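Propionate kinase (Francisella tularensis subsp. tularensis, PDB 3KHY) probably catalyses the reversible, magnesium-dependent transfer of a phosphate from ATP to a short-chain carboxylate such as acetate, yielding the acyl phosphate and ADP. Local coordinates at residues Q147-Y152 with G213-T218; I153-I158 with N167-G172; L27-A32 with V43-H48. All blocks are in the same frame, centred on the assembly; numbering follows the deposited sequence.

Interaction 3 comes first along the chain: it is the hairpin of strands 25-33 and 41-45 in the larger mixed sheet. Interactions 1 and 2 follow, and the whole of interaction 2 lies between the two segments of interaction 1. Their centres are about 11 Å apart; both use helix 151-154, and they touch where K170 NZ probably bonds to T218 O, 2.6 Å away. Interaction 3 sits across the chain's centre, about 36 and about 39 Å from the other two, centre to centre. The neighbouring pair lies where strand 214-218 and helix 151-154 meet the second subunit, whereas the hairpin touches no other chain.

Interaction 1 (Q147-Y152 with G213-T218); sequences QTMPSY and GKSIDT
T148 reaches across to S215 with its hydroxyl, and the bond is short: OG1 donates to S215 O at 2.6 Å, coming in within the carbonyl plane on a lone pair. With chi1 at 48°, OG1 stands between the backbone N and the carbonyl carbon of its own residue. A water donates to the same OG1 and accepts from S215 N at 3.0 Å, so this end of the contact is partly built of solvent. It is also the exposed end, for T148 and K214 both lie at the surface. The extended chain of K214 crosses T148 at about a right angle, and T148 CG2 comes within 4.1 Å of K214 CD.

Strand 214-218 is an outermost strand of the five-stranded mixed sheet, in a kinase of the actin-like ATPase clan, and the loop lies against it just before helix 151-154, with P150 at the N-cap position.

Toward that helix the contact becomes buried. M149, a selenomethionine, lays CG 3.6 Å from I216 O and turns at chi3, while SE lies 4.0 Å from T218 CG2. P150 CD adds a second carbon near I216 O and meets I216 CG1 at 4.0 Å. That carbonyl oxygen is buried under these apolar groups and has no hydrogen-bonding partner in the model. Further along, D217 OD2 bonds to Y310 OH and forms a salt bridge with K302 of the second subunit. T218 bonds through OG1 to T208, and the T218 side chain lies about 7 Å from that of H174, a predicted transition-state stabiliser.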
loop_
_atom_site.group_PDB
_atom_site.type_symbol
_atom_site.label_atom_id
_atom_site.label_comp_id
_atom_site.label_asym_id
_atom_site.label_seq_id
_atom_site.Cartn_x
_atom_site.Cartn_y
_atom_site.Cartn_z
ATOM N N GLN A 147 17.642 2.249 6.601
ATOM C CA GLN A 147 17.812 3.658 6.937
ATOM C C GLN A 147 18.447 4.476 5.804
ATOM O O GLN A 147 18.529 5.689 5.887
ATOM C CB GLN A 147 18.561 3.831 8.263
ATOM C CG GLN A 147 17.679 3.552 9.471
ATOM C CD GLN A 147 16.531 4.545 9.572
ATOM O OE1 GLN A 147 16.748 5.744 9.745
ATOM N NE2 GLN A 147 15.307 4.056 9.428
ATOM N N THR A 148 18.860 3.816 4.731
ATOM C CA THR A 148 19.242 4.547 3.522
ATOM C C THR A 148 18.063 4.952 2.628
ATOM O O THR A 148 18.251 5.640 1.630
ATOM C CB THR A 148 20.239 3.739 2.678
ATOM O OG1 THR A 148 19.753 2.399 2.543
ATOM C CG2 THR A 148 21.605 3.707 3.348
HETATM N N MSE A 149 16.843 4.522 2.944
HETATM C CA MSE A 149 15.709 4.969 2.137
HETATM C C MSE A 149 15.571 6.490 2.223
HETATM O O MSE A 149 15.556 7.048 3.316
HETATM C CB MSE A 149 14.389 4.358 2.626
HETATM C CG MSE A 149 14.192 2.896 2.415
HETATM SE SE MSE A 149 12.286 2.569 2.812
HETATM C CE MSE A 149 12.382 2.742 4.758
ATOM N N PRO A 150 15.465 7.175 1.074
ATOM C CA PRO A 150 15.321 8.631 1.175
ATOM C C PRO A 150 13.940 9.020 1.694
ATOM O O PRO A 150 13.005 8.221 1.628
ATOM C CB PRO A 150 15.482 9.110 -0.270
ATOM C CG PRO A 150 15.210 7.913 -1.113
ATOM C CD PRO A 150 15.670 6.726 -0.313
ATOM N N SER A 151 13.823 10.242 2.197
ATOM C CA SER A 151 12.587 10.715 2.824
ATOM C C SER A 151 11.371 10.726 1.915
ATOM O O SER A 151 10.269 10.421 2.367
ATOM C CB SER A 151 12.803 12.118 3.412
ATOM O OG SER A 151 13.737 12.049 4.475
ATOM N N TYR A 152 11.543 11.082 0.644
ATOM C CA TYR A 152 10.395 11.086 -0.265
ATOM C C TYR A 152 9.856 9.672 -0.506
ATOM O O TYR A 152 8.769 9.496 -1.054
ATOM C CB TYR A 152 10.709 11.791 -1.597
ATOM C CG TYR A 152 11.585 11.012 -2.556
ATOM C CD1 TYR A 152 11.027 10.236 -3.570
ATOM C CD2 TYR A 152 12.971 11.068 -2.462
ATOM C CE1 TYR A 152 11.832 9.520 -4.458
ATOM C CE2 TYR A 152 13.777 10.365 -3.342
ATOM C CZ TYR A 152 13.208 9.594 -4.332
ATOM O OH TYR A 152 14.029 8.895 -5.195
ATOM N N GLY A 213 23.995 -1.949 -3.446
ATOM C CA GLY A 213 24.187 -2.499 -2.119
ATOM C C GLY A 213 23.369 -1.858 -1.008
ATOM O O GLY A 213 23.398 -2.348 0.122
ATOM N N LYS A 214 22.650 -0.777 -1.313
ATOM C CA LYS A 214 21.858 -0.062 -0.310
ATOM C C LYS A 214 20.338 -0.151 -0.533
ATOM O O LYS A 214 19.858 -0.034 -1.656
ATOM C CB LYS A 214 22.266 1.406 -0.270
ATOM C CG LYS A 214 23.724 1.627 0.140
ATOM C CD LYS A 214 24.081 3.109 0.089
ATOM C CE LYS A 214 25.506 3.334 0.579
ATOM N NZ LYS A 214 25.683 4.710 1.140
ATOM N N SER A 215 19.593 -0.356 0.550
ATOM C CA SER A 215 18.131 -0.367 0.493
ATOM C C SER A 215 17.611 1.012 0.052
ATOM O O SER A 215 18.018 2.038 0.595
ATOM C CB SER A 215 17.547 -0.737 1.867
ATOM O OG SER A 215 16.125 -0.628 1.853
ATOM N N ILE A 216 16.737 1.036 -0.952
ATOM C CA ILE A 216 16.125 2.276 -1.400
ATOM C C ILE A 216 14.611 2.266 -1.176
ATOM O O ILE A 216 13.984 3.317 -1.117
ATOM C CB ILE A 216 16.452 2.569 -2.890
ATOM C CG1 ILE A 216 16.073 4.000 -3.266
ATOM C CG2 ILE A 216 15.740 1.583 -3.823
ATOM C CD1 ILE A 216 16.602 4.404 -4.645
ATOM N N ASP A 217 14.022 1.074 -1.053
ATOM C CA ASP A 217 12.577 0.960 -0.807
ATOM C C ASP A 217 12.332 -0.443 -0.265
ATOM O O ASP A 217 13.094 -1.356 -0.545
ATOM C CB ASP A 217 11.806 1.198 -2.111
ATOM C CG ASP A 217 10.335 1.597 -1.893
ATOM O OD1 ASP A 217 9.811 1.538 -0.754
ATOM O OD2 ASP A 217 9.690 1.947 -2.903
ATOM N N THR A 218 11.281 -0.608 0.526
ATOM C CA THR A 218 10.973 -1.907 1.091
ATOM C C THR A 218 9.505 -1.943 1.467
ATOM O O THR A 218 8.863 -0.888 1.623
ATOM C CB THR A 218 11.865 -2.193 2.312
ATOM O OG1 THR A 218 11.731 -3.553 2.688
ATOM C CG2 THR A 218 11.484 -1.281 3.484
HETATM O O HOH W 1 21.142 0.155 3.073
#

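Interaction 2 (I153-I158 with N167-G172)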
loop_
_atom_site.group_PDB
_atom_site.type_symbol
_atom_site.label_atom_id
_atom_site.label_comp_id
_atom_site.label_asym_id
_atom_site.label_seq_id
_atom_site.Cartn_x
_atom_site.Cartn_y
_atom_site.Cartn_z
ATOM N N ILE A 153 10.619 8.673 -0.093
ATOM C CA ILE A 153 10.174 7.283 -0.207
ATOM C C ILE A 153 9.664 6.761 1.145
ATOM O O ILE A 153 8.630 6.107 1.208
ATOM C CB ILE A 153 11.297 6.372 -0.737
ATOM C CG1 ILE A 153 11.531 6.657 -2.222
ATOM C CG2 ILE A 153 10.920 4.890 -0.543
ATOM C CD1 ILE A 153 12.752 5.968 -2.823
ATOM N N ALA A 154 10.374 7.098 2.221
ATOM C CA ALA A 154 10.064 6.575 3.556
ATOM C C ALA A 154 8.891 7.273 4.243
ATOM O O ALA A 154 8.145 6.641 4.990
ATOM C CB ALA A 154 11.297 6.642 4.446
ATOM N N GLU A 155 8.739 8.576 4.016
ATOM C CA GLU A 155 7.664 9.328 4.660
ATOM C C GLU A 155 6.281 9.008 4.092
ATOM O O GLU A 155 6.120 8.793 2.896
ATOM C CB GLU A 155 7.931 10.841 4.584
ATOM C CG GLU A 155 9.063 11.314 5.498
ATOM C CD GLU A 155 9.251 12.830 5.491
ATOM O OE1 GLU A 155 8.338 13.571 5.042
ATOM O OE2 GLU A 155 10.321 13.280 5.941
ATOM N N TYR A 156 5.280 8.972 4.959
ATOM C CA TYR A 156 3.895 8.907 4.502
ATOM C C TYR A 156 3.368 10.319 4.222
ATOM O O TYR A 156 3.980 11.302 4.631
ATOM C CB TYR A 156 3.028 8.225 5.554
ATOM C CG TYR A 156 3.432 6.786 5.824
ATOM C CD1 TYR A 156 3.444 5.844 4.799
ATOM C CD2 TYR A 156 3.790 6.371 7.105
ATOM C CE1 TYR A 156 3.803 4.522 5.048
ATOM C CE2 TYR A 156 4.138 5.062 7.362
ATOM C CZ TYR A 156 4.153 4.143 6.334
ATOM O OH TYR A 156 4.515 2.836 6.595
ATOM N N ALA A 157 2.237 10.414 3.524
ATOM C CA ALA A 157 1.613 11.703 3.242
ATOM C C ALA A 157 0.619 12.055 4.344
ATOM O O ALA A 157 -0.605 11.965 4.167
ATOM C CB ALA A 157 0.927 11.675 1.886
ATOM N N ILE A 158 1.172 12.441 5.485
ATOM C CA ILE A 158 0.411 12.735 6.697
ATOM C C ILE A 158 0.940 14.040 7.299
ATOM O O ILE A 158 1.929 14.595 6.798
ATOM C CB ILE A 158 0.567 11.605 7.741
ATOM C CG1 ILE A 158 2.031 11.443 8.158
ATOM C CG2 ILE A 158 -0.030 10.299 7.229
ATOM C CD1 ILE A 158 2.284 10.232 9.093
ATOM N N ASN A 167 7.532 10.385 14.878
ATOM C CA ASN A 167 8.384 9.401 14.217
ATOM C C ASN A 167 7.614 8.354 13.407
ATOM O O ASN A 167 8.066 7.217 13.261
ATOM C CB ASN A 167 9.263 8.711 15.261
ATOM C CG ASN A 167 10.077 9.709 16.071
ATOM O OD1 ASN A 167 10.833 10.503 15.512
ATOM N ND2 ASN A 167 9.911 9.684 17.387
ATOM N N ILE A 168 6.445 8.737 12.900
ATOM C CA ILE A 168 5.652 7.830 12.089
ATOM C C ILE A 168 6.104 7.928 10.641
ATOM O O ILE A 168 5.959 8.979 10.003
ATOM C CB ILE A 168 4.142 8.131 12.193
ATOM C CG1 ILE A 168 3.687 8.010 13.649
ATOM C CG2 ILE A 168 3.345 7.198 11.289
ATOM C CD1 ILE A 168 2.279 8.520 13.896
ATOM N N ARG A 169 6.660 6.829 10.144
ATOM C CA ARG A 169 7.182 6.728 8.770
ATOM C C ARG A 169 7.422 5.246 8.496
ATOM O O ARG A 169 7.297 4.414 9.394
ATOM C CB ARG A 169 8.515 7.477 8.627
ATOM C CG ARG A 169 9.604 6.873 9.523
ATOM C CD ARG A 169 10.826 7.758 9.742
ATOM N NE ARG A 169 11.669 7.925 8.558
ATOM C CZ ARG A 169 11.882 9.094 7.951
ATOM N NH1 ARG A 169 11.296 10.190 8.421
ATOM N NH2 ARG A 169 12.676 9.172 6.873
ATOM N N LYS A 170 7.764 4.919 7.256
ATOM C CA LYS A 170 8.157 3.566 6.927
ATOM C C LYS A 170 9.564 3.284 7.460
ATOM O O LYS A 170 10.492 4.052 7.188
ATOM C CB LYS A 170 8.139 3.381 5.410
ATOM C CG LYS A 170 8.686 2.014 4.958
ATOM C CD LYS A 170 8.599 1.884 3.447
ATOM C CE LYS A 170 7.191 1.447 3.066
ATOM N NZ LYS A 170 7.086 1.047 1.662
ATOM N N TYR A 171 9.712 2.203 8.226
ATOM C CA TYR A 171 11.031 1.705 8.645
ATOM C C TYR A 171 11.401 0.391 7.965
ATOM O O TYR A 171 12.578 0.102 7.768
ATOM C CB TYR A 171 11.082 1.488 10.166
ATOM C CG TYR A 171 10.947 2.769 10.937
ATOM C CD1 TYR A 171 12.041 3.594 11.141
ATOM C CD2 TYR A 171 9.720 3.170 11.443
ATOM C CE1 TYR A 171 11.920 4.798 11.832
ATOM C CE2 TYR A 171 9.593 4.362 12.140
ATOM C CZ TYR A 171 10.695 5.170 12.331
ATOM O OH TYR A 171 10.564 6.365 13.022
ATOM N N GLY A 172 10.403 -0.419 7.634
ATOM C CA GLY A 172 10.665 -1.742 7.090
ATOM C C GLY A 172 11.199 -2.685 8.156
ATOM O O GLY A 172 11.311 -2.299 9.326
HETATM O O HOH W 2 7.620 3.532 -0.381
HETATM O O HOH W 3 12.407 12.128 6.760
HETATM O O HOH W 4 5.593 9.994 7.518
#
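R169 sets CG between its backbone N and carbonyl carbon (chi1 63°) and bends at chi3 (-70°), while E155 carries CG beside its own backbone N; the two chains cross with R169 NH1 3.8 Å from E155 CG. The charged ends stop short of a salt bridge: E155 OE2 lies 4.1 Å from R169 NH1, and the carboxylate and guanidinium planes stand 77° apart. A water fills in, donating to E155 OE2 and accepting from R169 NH1 at 2.8 Å, at the edge of the guanidinium and in its plane. The opposite charges probably still attract each other. Nearer the backbone, R169 CG lies over one face of the Y171 ring, 3.4 Å above its plane and offset toward the rim.

The backbones are joined directly once, by a nearly straight hydrogen bond from K170 N to A154 O at 2.9 Å. A second link runs through a water that accepts from Y156 N and donates to I168 O. Y156 CE2 comes 3.5 Å from R169 C, and I168 CG2 sits near the plane of the Y156 ring at its edge. I158 crosses I168 at about a right angle, with its CD1 3.9 Å from I168 CG2.

K170 NZ bonds to T218 O and, through a water, to I153 O. The pairing thus clips the chain that leaves helix 151-154 and turns at A157, the centre of an inverse gamma turn, to the loop leading to helix 175-188. Helix 160-164 bridges the two and packs on E155 and I158, and the second subunit adds L291, D238 and I237 against E155, Y156 and I158.

Interaction 3 (L27-A32 with V43-H48); sequences LVTGLA and VFKAEH
K45 O takes hydrogen bonds from two donors and a CH contact besides: T29 N donates to it at 3.0 Å, a water donates at 2.9 Å, and V28 CA makes a CA-H...O approach to it of 3.4 Å. The same water is hydrogen-bonded to T29 OG1 (3.0 Å) and so spans the hydroxyl and the carbonyl. T29 OG1 stands between its backbone N and carbonyl carbon (chi1 65°), close to K45 CB.

T29 and K45 make a hydrogen-bonded antiparallel pair, and the return bond, from K45 N to T29 O at 2.8 Å, runs nearly along the C=O axis. Two residues on, L31 and V43 form the next such pair. There V43 N reaches L31 O at 2.9 Å from above the carbonyl plane, 38° out of it, and L31 N donates to V43 O. Between the two rungs lies the non-hydrogen-bonded pair G30 with F44. With no side chain on G30, its CA can come within 3.1 Å of V43 O, a close approach.

Past K45 the second segment leaves the strand, and A46 touches L27 O through CA and V28 CG2 through CB. This is a beta hairpin, strand 25-33 returning as strand 41-45, in the larger mixed sheet of this actin-like kinase fold. T29, L31, V43 and K45 point to one face, where L31 touches K15, a predicted ATP-binding residue. F44 points to the other, stacking on F69 and meeting F16. Helix 59-72 covers that side, reaching V28 and A32 too, while strands 14-20 and 49-53 flank the hairpin by backbone bonds.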
loop_
_atom_site.group_PDB
_atom_site.type_symbol
_atom_site.label_atom_id
_atom_site.label_comp_id
_atom_site.label_asym_id
_atom_site.label_seq_id
_atom_site.Cartn_x
_atom_site.Cartn_y
_atom_site.Cartn_z
ATOM N N LEU A 27 27.870 -23.741 15.333
ATOM C CA LEU A 27 28.277 -24.893 16.134
ATOM C C LEU A 27 27.117 -25.475 16.937
ATOM O O LEU A 27 26.971 -26.692 17.056
ATOM C CB LEU A 27 29.414 -24.512 17.087
ATOM C CG LEU A 27 30.702 -23.976 16.469
ATOM C CD1 LEU A 27 30.485 -22.573 15.967
ATOM C CD2 LEU A 27 31.809 -23.990 17.495
ATOM N N VAL A 28 26.313 -24.593 17.516
ATOM C CA VAL A 28 25.154 -25.003 18.295
ATOM C C VAL A 28 24.058 -24.008 18.012
ATOM O O VAL A 28 24.336 -22.821 17.831
ATOM C CB VAL A 28 25.429 -24.950 19.824
ATOM C CG1 VAL A 28 24.256 -25.535 20.587
ATOM C CG2 VAL A 28 26.713 -25.680 20.179
ATOM N N THR A 29 22.818 -24.475 17.945
ATOM C CA THR A 29 21.698 -23.555 17.930
ATOM C C THR A 29 20.708 -24.067 18.934
ATOM O O THR A 29 20.785 -25.224 19.344
ATOM C CB THR A 29 20.998 -23.478 16.567
ATOM O OG1 THR A 29 20.408 -24.743 16.271
ATOM C CG2 THR A 29 21.983 -23.085 15.452
ATOM N N GLY A 30 19.768 -23.221 19.332
ATOM C CA GLY A 30 18.822 -23.631 20.345
ATOM C C GLY A 30 17.685 -22.665 20.536
ATOM O O GLY A 30 17.642 -21.584 19.944
ATOM N N LEU A 31 16.747 -23.061 21.378
ATOM C CA LEU A 31 15.602 -22.223 21.653
ATOM C C LEU A 31 15.004 -22.586 22.998
ATOM O O LEU A 31 14.641 -23.743 23.226
ATOM C CB LEU A 31 14.552 -22.388 20.561
ATOM C CG LEU A 31 13.261 -21.611 20.809
ATOM C CD1 LEU A 31 13.496 -20.105 20.657
ATOM C CD2 LEU A 31 12.177 -22.091 19.861
ATOM N N ALA A 32 14.928 -21.599 23.888
ATOM C CA ALA A 32 14.174 -21.728 25.128
ATOM C C ALA A 32 12.767 -21.193 24.879
ATOM O O ALA A 32 12.607 -20.144 24.272
ATOM C CB ALA A 32 14.849 -20.952 26.245
ATOM N N VAL A 43 15.668 -26.283 24.035
ATOM C CA VAL A 43 16.186 -27.212 23.035
ATOM C C VAL A 43 17.610 -26.826 22.658
ATOM O O VAL A 43 17.906 -25.656 22.437
ATOM C CB VAL A 43 15.333 -27.223 21.760
ATOM C CG1 VAL A 43 15.833 -28.308 20.812
ATOM C CG2 VAL A 43 13.863 -27.441 22.101
ATOM N N PHE A 44 18.495 -27.812 22.621
ATOM C CA PHE A 44 19.864 -27.604 22.190
ATOM C C PHE A 44 20.110 -28.505 20.996
ATOM O O PHE A 44 19.864 -29.717 21.059
ATOM C CB PHE A 44 20.845 -28.017 23.286
ATOM C CG PHE A 44 20.795 -27.162 24.523
ATOM C CD1 PHE A 44 21.600 -26.045 24.643
ATOM C CD2 PHE A 44 19.987 -27.515 25.595
ATOM C CE1 PHE A 44 21.574 -25.277 25.790
ATOM C CE2 PHE A 44 19.964 -26.754 26.746
ATOM C CZ PHE A 44 20.751 -25.639 26.844
ATOM N N LYS A 45 20.625 -27.932 19.920
ATOM C CA LYS A 45 20.966 -28.716 18.741
ATOM C C LYS A 45 22.433 -28.536 18.392
ATOM O O LYS A 45 22.830 -27.499 17.858
ATOM C CB LYS A 45 20.086 -28.315 17.557
ATOM C CG LYS A 45 18.604 -28.606 17.757
ATOM C CD LYS A 45 17.771 -28.005 16.625
ATOM C CE LYS A 45 16.335 -28.507 16.674
ATOM N NZ LYS A 45 15.481 -27.909 15.610
ATOM N N ALA A 46 23.241 -29.542 18.708
ATOM C CA ALA A 46 24.628 -29.556 18.265
ATOM C C ALA A 46 24.770 -30.703 17.289
ATOM O O ALA A 46 24.192 -30.668 16.209
ATOM C CB ALA A 46 25.570 -29.726 19.436
ATOM N N GLU A 47 25.526 -31.725 17.677
ATOM C CA GLU A 47 25.602 -32.945 16.886
ATOM C C GLU A 47 24.236 -33.624 16.854
ATOM O O GLU A 47 23.796 -34.105 15.806
ATOM C CB GLU A 47 26.658 -33.895 17.448
ATOM C CG GLU A 47 27.966 -33.888 16.675
ATOM C CD GLU A 47 27.808 -34.398 15.250
ATOM O OE1 GLU A 47 26.818 -35.114 14.976
ATOM O OE2 GLU A 47 28.676 -34.084 14.406
ATOM N N HIS A 48 23.570 -33.656 18.008
ATOM C CA HIS A 48 22.209 -34.174 18.084
ATOM C C HIS A 48 21.307 -33.211 18.836
ATOM O O HIS A 48 21.784 -32.271 19.461
ATOM C CB HIS A 48 22.187 -35.547 18.751
ATOM C CG HIS A 48 23.075 -36.549 18.084
ATOM N ND1 HIS A 48 22.723 -37.196 16.919
ATOM C CD2 HIS A 48 24.307 -37.007 18.413
ATOM C CE1 HIS A 48 23.699 -38.010 16.557
ATOM N NE2 HIS A 48 24.670 -37.916 17.447
HETATM O O HOH W 5 22.320 -26.681 15.100
#